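PDB 1Y63: Lmaj004144AAA protein from Leishmania major, which probably transfers the terminal phosphate between nucleoside triphosphates and monophosphates as an adenylate kinase of the AK6 subfamily, with ATPase activity thought to serve 18S rRNA maturation. Local coordinates for residues Lys9-Lys23 with Met80-Ser93. Residues are numbered along the deposited sequence; the frame is centred on the assembly and turned at random.
Sequences KGINILITGTPGTGK and MVSRGNHVVDYHSS. With ADP (adenosine-5'-diphosphate), chain Q.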
ATOM      1  N   LYS A   9      14.885 -11.112   4.573  1.00 25.33           N
ATOM      2  CA  LYS A   9      16.175 -11.238   3.884  1.00 27.25           C
ATOM      3  C   LYS A   9      16.373 -10.142   2.850  1.00 26.86           C
ATOM      4  O   LYS A   9      17.472  -9.958   2.367  1.00 27.32           O
ATOM      5  CB  LYS A   9      16.268 -12.586   3.177  1.00 27.98           C
ATOM      6  CG  LYS A   9      16.218 -13.779   4.094  1.00 31.01           C
ATOM      7  CD  LYS A   9      16.369 -15.077   3.317  0.50 25.67           C
ATOM      8  CE  LYS A   9      15.959 -16.276   4.156  0.10 25.31           C
ATOM      9  NZ  LYS A   9      14.496 -16.284   4.450  0.10 24.04           N
ATOM     10  N   GLY A  10      15.307  -9.435   2.477  1.00 23.08           N
ATOM     11  CA  GLY A  10      15.418  -8.338   1.526  1.00 24.57           C
ATOM     12  C   GLY A  10      14.860  -7.034   2.057  1.00 23.44           C
ATOM     13  O   GLY A  10      14.635  -6.899   3.269  1.00 23.53           O
ATOM     14  N   ILE A  11      14.648  -6.084   1.147  1.00 20.91           N
ATOM     15  CA  ILE A  11      14.043  -4.792   1.481  1.00 21.63           C
ATOM     16  C   ILE A  11      12.568  -4.841   1.123  1.00 21.00           C
ATOM     17  O   ILE A  11      12.200  -5.173   0.007  1.00 21.13           O
ATOM     18  CB  ILE A  11      14.722  -3.628   0.740  1.00 23.95           C
ATOM     19  CG1 ILE A  11      16.225  -3.596   1.074  1.00 27.82           C
ATOM     20  CG2 ILE A  11      14.045  -2.304   1.089  1.00 23.47           C
ATOM     21  CD1 ILE A  11      16.518  -3.215   2.495  1.00 29.88           C
ATOM     22  N   ASN A  12      11.720  -4.524   2.099  1.00 17.46           N
ATOM     23  CA  ASN A  12      10.260  -4.566   1.920  1.00 18.85           C
ATOM     24  C   ASN A  12       9.666  -3.187   2.114  1.00 18.59           C
ATOM     25  O   ASN A  12       9.948  -2.528   3.098  1.00 18.39           O
ATOM     26  CB  ASN A  12       9.613  -5.513   2.914  1.00 18.97           C
ATOM     27  CG  ASN A  12       9.987  -6.958   2.686  1.00 20.23           C
ATOM     28  OD1 ASN A  12      10.286  -7.361   1.567  1.00 19.88           O
ATOM     29  ND2 ASN A  12       9.961  -7.751   3.755  1.00 19.53           N
ATOM     30  N   ILE A  13       8.837  -2.787   1.162  1.00 16.37           N
ATOM     31  CA  ILE A  13       8.127  -1.503   1.185  1.00 16.29           C
ATOM     32  C   ILE A  13       6.631  -1.743   1.165  1.00 17.59           C
ATOM     33  O   ILE A  13       6.151  -2.637   0.451  1.00 19.28           O
ATOM     34  CB  ILE A  13       8.501  -0.670  -0.063  1.00 18.56           C
ATOM     35  CG1 ILE A  13      10.020  -0.460  -0.134  1.00 20.59           C
ATOM     36  CG2 ILE A  13       7.719   0.662  -0.096  1.00 21.04           C
ATOM     37  CD1 ILE A  13      10.426   0.164  -1.444  1.00 24.31           C
ATOM     38  N   LEU A  14       5.887  -0.956   1.946  1.00 17.34           N
ATOM     39  CA  LEU A  14       4.439  -0.937   1.883  1.00 17.72           C
ATOM     40  C   LEU A  14       4.003   0.376   1.280  1.00 18.41           C
ATOM     41  O   LEU A  14       4.466   1.422   1.689  1.00 20.08           O
ATOM     42  CB  LEU A  14       3.834  -1.075   3.276  1.00 18.00           C
ATOM     43  CG  LEU A  14       2.300  -0.965   3.392  1.00 18.75           C
ATOM     44  CD1 LEU A  14       1.621  -2.054   2.580  1.00 21.18           C
ATOM     45  CD2 LEU A  14       1.913  -1.033   4.864  1.00 22.27           C
ATOM     46  N   ILE A  15       3.139   0.290   0.258  1.00 17.40           N
ATOM     47  CA  ILE A  15       2.460   1.458  -0.323  1.00 17.56           C
ATOM     48  C   ILE A  15       0.991   1.372   0.095  1.00 18.90           C
ATOM     49  O   ILE A  15       0.293   0.394  -0.210  1.00 19.06           O
ATOM     50  CB  ILE A  15       2.552   1.517  -1.869  1.00 19.46           C
ATOM     51  CG1 ILE A  15       3.969   1.233  -2.395  1.00 20.95           C
ATOM     52  CG2 ILE A  15       2.016   2.852  -2.357  1.00 20.55           C
ATOM     53  CD1 ILE A  15       5.028   2.158  -1.936  1.00 26.82           C
ATOM     54  N   THR A  16       0.537   2.367   0.838  1.00 17.70           N
ATOM     55  CA  THR A  16      -0.828   2.381   1.338  1.00 18.92           C
ATOM     56  C   THR A  16      -1.461   3.767   1.060  1.00 19.48           C
ATOM     57  O   THR A  16      -0.807   4.658   0.497  1.00 18.07           O
ATOM     58  CB  THR A  16      -0.859   1.969   2.825  1.00 18.98           C
ATOM     59  OG1 THR A  16      -2.216   1.750   3.235  1.00 21.87           O
ATOM     60  CG2 THR A  16      -0.219   3.054   3.742  1.00 19.81           C
ATOM     61  N   GLY A  17      -2.738   3.924   1.379  1.00 17.96           N
ATOM     62  CA  GLY A  17      -3.496   5.075   0.948  1.00 18.49           C
ATOM     63  C   GLY A  17      -4.895   4.673   0.543  1.00 17.84           C
ATOM     64  O   GLY A  17      -5.162   3.518   0.206  1.00 17.13           O
ATOM     65  N   THR A  18      -5.792   5.639   0.574  1.00 18.10           N
ATOM     66  CA  THR A  18      -7.161   5.445   0.125  1.00 18.57           C
ATOM     67  C   THR A  18      -7.236   4.841  -1.281  1.00 18.47           C
ATOM     68  O   THR A  18      -6.375   5.130  -2.153  1.00 18.32           O
ATOM     69  CB  THR A  18      -7.857   6.817   0.077  1.00 18.38           C
ATOM     70  OG1 THR A  18      -7.654   7.485   1.312  1.00 19.28           O
ATOM     71  CG2 THR A  18      -9.318   6.687  -0.182  1.00 20.06           C
ATOM     72  N   PRO A  19      -8.238   3.967  -1.520  1.00 18.21           N
ATOM     73  CA  PRO A  19      -8.484   3.557  -2.896  1.00 16.88           C
ATOM     74  C   PRO A  19      -8.517   4.770  -3.850  1.00 17.81           C
ATOM     75  O   PRO A  19      -9.155   5.789  -3.562  1.00 18.48           O
ATOM     76  CB  PRO A  19      -9.851   2.875  -2.799  1.00 18.17           C
ATOM     77  CG  PRO A  19      -9.850   2.284  -1.429  1.00 19.46           C
ATOM     78  CD  PRO A  19      -9.195   3.327  -0.585  1.00 20.58           C
ATOM     79  N   GLY A  20      -7.795   4.633  -4.950  1.00 18.30           N
ATOM     80  CA  GLY A  20      -7.716   5.625  -6.001  1.00 17.86           C
ATOM     81  C   GLY A  20      -6.515   6.570  -5.882  1.00 19.24           C
ATOM     82  O   GLY A  20      -6.302   7.373  -6.804  1.00 19.89           O
ATOM     83  N   THR A  21      -5.746   6.508  -4.793  1.00 19.04           N
ATOM     84  CA  THR A  21      -4.582   7.384  -4.616  1.00 17.56           C
ATOM     85  C   THR A  21      -3.348   7.057  -5.464  1.00 19.46           C
ATOM     86  O   THR A  21      -2.426   7.878  -5.568  1.00 19.42           O
ATOM     87  CB  THR A  21      -4.152   7.488  -3.126  1.00 18.35           C
ATOM     88  OG1 THR A  21      -3.947   6.171  -2.584  1.00 18.98           O
ATOM     89  CG2 THR A  21      -5.231   8.229  -2.343  1.00 20.47           C
ATOM     90  N   GLY A  22      -3.312   5.854  -6.022  1.00 18.24           N
ATOM     91  CA  GLY A  22      -2.241   5.453  -6.935  1.00 19.06           C
ATOM     92  C   GLY A  22      -1.329   4.356  -6.482  1.00 18.66           C
ATOM     93  O   GLY A  22      -0.212   4.247  -7.001  1.00 18.06           O
ATOM     94  N   LYS A  23      -1.772   3.546  -5.518  1.00 17.16           N
ATOM     95  CA  LYS A  23      -0.896   2.515  -4.905  1.00 16.40           C
ATOM     96  C   LYS A  23      -0.385   1.501  -5.899  1.00 16.75           C
ATOM     97  O   LYS A  23       0.814   1.238  -5.991  1.00 16.94           O
ATOM     98  CB  LYS A  23      -1.616   1.803  -3.762  1.00 17.89           C
ATOM     99  CG  LYS A  23      -2.122   2.674  -2.645  1.00 18.96           C
ATOM    100  CD  LYS A  23      -2.868   1.852  -1.621  1.00 17.93           C
ATOM    101  CE  LYS A  23      -4.130   1.229  -2.139  1.00 17.31           C
ATOM    102  NZ  LYS A  23      -5.137   2.280  -2.520  1.00 16.88           N
ATOM    103  N   MET A  80       7.194 -12.656   2.488  1.00 18.91           N
ATOM    104  CA  MET A  80       7.781 -11.449   3.049  1.00 20.89           C
ATOM    105  C   MET A  80       9.172 -11.656   3.614  1.00 21.90           C
ATOM    106  O   MET A  80       9.955 -10.724   3.661  1.00 22.07           O
ATOM    107  CB  MET A  80       6.851 -10.850   4.104  1.00 19.29           C
ATOM    108  CG  MET A  80       5.524 -10.410   3.506  1.00 20.92           C
ATOM    109  SD  MET A  80       5.680  -9.202   2.141  1.00 21.95           S
ATOM    110  CE  MET A  80       6.491  -7.850   2.982  1.00 21.95           C
ATOM    111  N   VAL A  81       9.487 -12.885   4.027  1.00 23.03           N
ATOM    112  CA  VAL A  81      10.804 -13.190   4.597  1.00 21.27           C
ATOM    113  C   VAL A  81      11.738 -13.840   3.577  1.00 22.66           C
ATOM    114  O   VAL A  81      12.889 -14.166   3.906  1.00 26.93           O
ATOM    115  CB  VAL A  81      10.705 -14.084   5.861  1.00 22.62           C
ATOM    116  CG1 VAL A  81       9.892 -13.372   6.914  1.00 26.41           C
ATOM    117  CG2 VAL A  81      10.111 -15.443   5.525  1.00 23.43           C
ATOM    118  N   SER A  82      11.243 -14.032   2.363  1.00 21.85           N
ATOM    119  CA  SER A  82      12.010 -14.668   1.285  1.00 20.85           C
ATOM    120  C   SER A  82      13.075 -13.744   0.687  1.00 22.84           C
ATOM    121  O   SER A  82      13.034 -12.537   0.867  1.00 23.10           O
ATOM    122  CB  SER A  82      11.066 -15.169   0.184  1.00 22.73           C
ATOM    123  OG  SER A  82      10.518 -14.120  -0.590  1.00 25.35           O
ATOM    124  N   ARG A  83      14.035 -14.324  -0.045  1.00 25.36           N
ATOM    125  CA  ARG A  83      15.083 -13.519  -0.675  1.00 25.68           C
ATOM    126  C   ARG A  83      14.456 -12.599  -1.723  1.00 24.68           C
ATOM    127  O   ARG A  83      13.431 -12.930  -2.303  1.00 28.68           O
ATOM    128  CB  ARG A  83      16.175 -14.405  -1.301  1.00 27.02           C
ATOM    129  CG  ARG A  83      15.682 -15.377  -2.369  0.50 29.10           C
ATOM    130  CD  ARG A  83      16.838 -16.166  -3.029  0.50 32.34           C
ATOM    131  NE  ARG A  83      17.778 -16.778  -2.081  0.50 34.27           N
ATOM    132  CZ  ARG A  83      18.806 -17.551  -2.436  0.50 34.86           C
ATOM    133  NH1 ARG A  83      19.036 -17.833  -3.716  0.50 34.48           N
ATOM    134  NH2 ARG A  83      19.610 -18.059  -1.507  0.50 35.94           N
ATOM    135  N   GLY A  84      15.061 -11.434  -1.927  1.00 22.70           N
ATOM    136  CA  GLY A  84      14.602 -10.457  -2.912  1.00 20.62           C
ATOM    137  C   GLY A  84      13.853  -9.363  -2.177  1.00 19.91           C
ATOM    138  O   GLY A  84      13.635  -9.470  -0.968  1.00 22.38           O
ATOM    139  N   ASN A  85      13.457  -8.332  -2.913  1.00 18.10           N
ATOM    140  CA  ASN A  85      12.760  -7.185  -2.359  1.00 17.92           C
ATOM    141  C   ASN A  85      11.301  -7.244  -2.748  1.00 18.47           C
ATOM    142  O   ASN A  85      10.934  -7.845  -3.761  1.00 20.48           O
ATOM    143  CB  ASN A  85      13.416  -5.895  -2.855  1.00 21.13           C
ATOM    144  CG  ASN A  85      14.923  -5.896  -2.670  1.00 21.66           C
ATOM    145  OD1 ASN A  85      15.436  -6.298  -1.623  1.00 20.37           O
ATOM    146  ND2 ASN A  85      15.655  -5.459  -3.710  1.00 22.74           N
ATOM    147  N   HIS A  86      10.449  -6.721  -1.877  1.00 18.11           N
ATOM    148  CA  HIS A  86       9.014  -6.812  -2.086  1.00 17.60           C
ATOM    149  C   HIS A  86       8.370  -5.463  -1.901  1.00 18.52           C
ATOM    150  O   HIS A  86       8.713  -4.727  -0.964  1.00 20.01           O
ATOM    151  CB  HIS A  86       8.383  -7.849  -1.134  1.00 20.17           C
ATOM    152  CG  HIS A  86       9.093  -9.173  -1.166  1.00 19.03           C
ATOM    153  ND1 HIS A  86      10.093  -9.504  -0.282  1.00 19.22           N
ATOM    154  CD2 HIS A  86       8.968 -10.230  -2.005  1.00 22.45           C
ATOM    155  CE1 HIS A  86      10.583 -10.700  -0.594  1.00 22.12           C
ATOM    156  NE2 HIS A  86       9.906 -11.172  -1.628  1.00 20.12           N
ATOM    157  N   VAL A  87       7.435  -5.145  -2.790  1.00 18.35           N
ATOM    158  CA  VAL A  87       6.627  -3.927  -2.661  1.00 20.95           C
ATOM    159  C   VAL A  87       5.180  -4.360  -2.501  1.00 19.67           C
ATOM    160  O   VAL A  87       4.572  -4.952  -3.408  1.00 21.08           O
ATOM    161  CB  VAL A  87       6.856  -2.898  -3.815  1.00 18.91           C
ATOM    162  CG1 VAL A  87       6.642  -3.503  -5.218  1.00 20.71           C
ATOM    163  CG2 VAL A  87       5.986  -1.656  -3.605  1.00 20.40           C
ATOM    164  N   VAL A  88       4.663  -4.134  -1.316  1.00 17.73           N
ATOM    165  CA  VAL A  88       3.321  -4.577  -0.965  1.00 18.76           C
ATOM    166  C   VAL A  88       2.385  -3.383  -1.146  1.00 20.83           C
ATOM    167  O   VAL A  88       2.747  -2.240  -0.824  1.00 21.32           O
ATOM    168  CB  VAL A  88       3.265  -5.051   0.485  1.00 20.82           C
ATOM    169  CG1 VAL A  88       1.855  -5.433   0.877  1.00 22.35           C
ATOM    170  CG2 VAL A  88       4.179  -6.251   0.656  1.00 23.60           C
ATOM    171  N   ASP A  89       1.193  -3.672  -1.655  1.00 18.04           N
ATOM    172  CA  ASP A  89       0.242  -2.660  -2.098  1.00 18.73           C
ATOM    173  C   ASP A  89      -1.095  -2.965  -1.437  1.00 18.97           C
ATOM    174  O   ASP A  89      -1.681  -3.998  -1.729  1.00 18.33           O
ATOM    175  CB  ASP A  89       0.220  -2.800  -3.633  1.00 19.92           C
ATOM    176  CG  ASP A  89      -0.998  -2.288  -4.289  1.00 19.20           C
ATOM    177  OD1 ASP A  89      -1.794  -1.572  -3.691  1.00 22.17           O
ATOM    178  OD2 ASP A  89      -1.096  -2.569  -5.513  1.00 21.88           O
ATOM    179  N   TYR A  90      -1.542  -2.115  -0.502  1.00 17.49           N
ATOM    180  CA  TYR A  90      -2.841  -2.346   0.197  1.00 18.61           C
ATOM    181  C   TYR A  90      -3.370  -1.082   0.817  1.00 18.79           C
ATOM    182  O   TYR A  90      -2.584  -0.266   1.288  1.00 20.06           O
ATOM    183  CB  TYR A  90      -2.710  -3.431   1.295  1.00 18.62           C
ATOM    184  CG  TYR A  90      -4.020  -4.079   1.736  1.00 18.30           C
ATOM    185  CD1 TYR A  90      -4.978  -4.481   0.812  1.00 20.34           C
ATOM    186  CD2 TYR A  90      -4.246  -4.389   3.080  1.00 19.43           C
ATOM    187  CE1 TYR A  90      -6.151  -5.120   1.223  1.00 19.50           C
ATOM    188  CE2 TYR A  90      -5.399  -5.048   3.487  1.00 21.19           C
ATOM    189  CZ  TYR A  90      -6.335  -5.407   2.557  1.00 22.38           C
ATOM    190  OH  TYR A  90      -7.493  -6.049   2.972  1.00 25.83           O
ATOM    191  N   HIS A  91      -4.698  -0.965   0.881  1.00 18.99           N
ATOM    192  CA  HIS A  91      -5.351   0.226   1.416  1.00 20.99           C
ATOM    193  C   HIS A  91      -5.261   0.282   2.940  1.00 25.86           C
ATOM    194  O   HIS A  91      -5.442   1.340   3.519  1.00 30.62           O
ATOM    195  CB  HIS A  91      -6.804   0.319   0.938  1.00 21.52           C
ATOM    196  CG  HIS A  91      -7.682  -0.789   1.431  1.00 24.07           C
ATOM    197  ND1 HIS A  91      -8.103  -1.827   0.635  1.00 33.93           N
ATOM    198  CD2 HIS A  91      -8.226  -1.009   2.649  1.00 31.77           C
ATOM    199  CE1 HIS A  91      -8.865  -2.647   1.342  1.00 26.56           C
ATOM    200  NE2 HIS A  91      -8.945  -2.180   2.571  1.00 36.56           N
ATOM    201  N   SER A  92      -4.989  -0.856   3.571  1.00 21.44           N
ATOM    202  CA  SER A  92      -4.842  -0.933   5.022  1.00 20.18           C
ATOM    203  C   SER A  92      -3.425  -1.279   5.378  1.00 20.31           C
ATOM    204  O   SER A  92      -2.681  -1.781   4.552  1.00 20.31           O
ATOM    205  CB  SER A  92      -5.781  -1.971   5.591  1.00 24.24           C
ATOM    206  OG  SER A  92      -7.139  -1.610   5.350  1.00 27.86           O
ATOM    207  N   SER A  93      -3.055  -1.013   6.620  1.00 19.33           N
ATOM    208  CA  SER A  93      -1.664  -1.231   7.053  1.00 19.18           C
ATOM    209  C   SER A  93      -1.497  -1.750   8.487  1.00 19.06           C
ATOM    210  O   SER A  93      -0.489  -2.386   8.769  1.00 18.87           O
ATOM    211  CB  SER A  93      -0.818   0.035   6.909  1.00 19.57           C
ATOM    212  OG  SER A  93      -1.302   1.071   7.735  1.00 19.83           O
TER
HETATM  213  PB  ADP Q 301      -5.102   2.436  -6.171  1.00 13.55           P
HETATM  214  O1B ADP Q 301      -6.595   2.227  -6.007  1.00 13.55           O
HETATM  215  O2B ADP Q 301      -4.556   3.265  -5.027  1.00 12.35           O
HETATM  216  O3B ADP Q 301      -4.317   1.156  -6.440  1.00 12.14           O
HETATM  217  PA  ADP Q 301      -4.396   3.033  -8.925  1.00 13.99           P
HETATM  218  O1A ADP Q 301      -2.901   2.802  -8.976  1.00 13.62           O
HETATM  219  O2A ADP Q 301      -5.272   1.893  -9.445  1.00 14.81           O
HETATM  220  O3A ADP Q 301      -4.873   3.424  -7.460  1.00 11.85           O
HETATM  221  O5' ADP Q 301      -4.762   4.379  -9.716  0.50 13.90           O
HETATM  222  C5' ADP Q 301      -5.995   4.455 -10.417  0.50 13.24           C
HETATM  223  C4' ADP Q 301      -5.723   5.303 -11.636  0.50 10.71           C
HETATM  224  O4' ADP Q 301      -5.253   6.585 -11.228  0.50 15.75           O
HETATM  225  C3' ADP Q 301      -4.629   4.759 -12.537  0.50 12.86           C
HETATM  226  O3' ADP Q 301      -5.080   3.742 -13.427  0.50 14.69           O
HETATM  227  C2' ADP Q 301      -4.191   6.006 -13.255  0.50 16.61           C
HETATM  228  O2' ADP Q 301      -5.147   6.374 -14.243  0.50 18.42           O
HETATM  229  C1' ADP Q 301      -4.300   7.053 -12.179  0.50 15.72           C
HETATM  230  N9  ADP Q 301      -3.077   7.381 -11.424  1.00 16.44           N
HETATM  231  C8  ADP Q 301      -2.491   6.722 -10.370  1.00 17.22           C
HETATM  232  N7  ADP Q 301      -1.416   7.401  -9.912  1.00 16.98           N
HETATM  233  C5  ADP Q 301      -1.323   8.540 -10.681  1.00 14.15           C
HETATM  234  C6  ADP Q 301      -0.413   9.674 -10.703  1.00 20.07           C
HETATM  235  N6  ADP Q 301       0.594   9.759  -9.813  1.00 18.05           N
HETATM  236  N1  ADP Q 301      -0.654  10.622 -11.633  1.00 16.09           N
HETATM  237  C2  ADP Q 301      -1.692  10.515 -12.505  1.00 18.29           C
HETATM  238  N3  ADP Q 301      -2.586   9.511 -12.565  1.00 16.17           N
HETATM  239  C4  ADP Q 301      -2.418   8.505 -11.662  1.00 15.76           C
HETATM  240  O   HOH W   1      17.519 -10.529  -0.476  1.00 34.03           O
HETATM  241  O   HOH W   2      12.602 -10.748   2.720  1.00 29.77           O
HETATM  242  O   HOH W   3      -3.064   2.502   6.116  1.00 18.59           O
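Met80 O takes two donors: Asn12 ND2 at 3.0 Å, with Met80 O itself near the plane of the Asn12 amide, and a water that also bonds Gly10 N and Ser82 O. Asn12 ND2 also bonds Trp100 O. The other branch of the amide, Asn12 OD1, receives His86 ND1 at 2.8 Å, in the plane of the imidazole and at its edge. The two side chains run side by side with amide and ring planes 52° apart, and the in-plane bond at ND1 helps set the rotation of a ring that, with Ser82 and Arg83, binds manganese. Asn85 OD1 accepts Ile11 N at 2.9 Å, nearly straight (171°), the two side chains lying alongside. Strands 12-16 and 85-89 pair in parallel, their axes 4.7 Å apart at closest approach. His86 N to Ile11 O starts a backbone series that ends with Tyr90 N to Ile15 O; the strands are neighbours in the five-stranded 2-3-1-4-5 sheet of a P-loop NTPase. Leu14 CD1 meets Val88 CG1 on one face; on the other, Ile15 CG1 packs against Val87 CG2 at 3.7 Å. At Thr16, OG1 donates to Tyr90 O at 2.8 Å, reached because OG1 stands opposite the backbone N (chi1 -170°). Lys23, bent at its last two torsions, brings CD within 3.6 Å of Tyr90 O and NZ to ADP O2B (2.8 Å) and Gly17 O, while Asp89 OD1 touches its CB and Asp89 OD2 bonds Thr24 and His39.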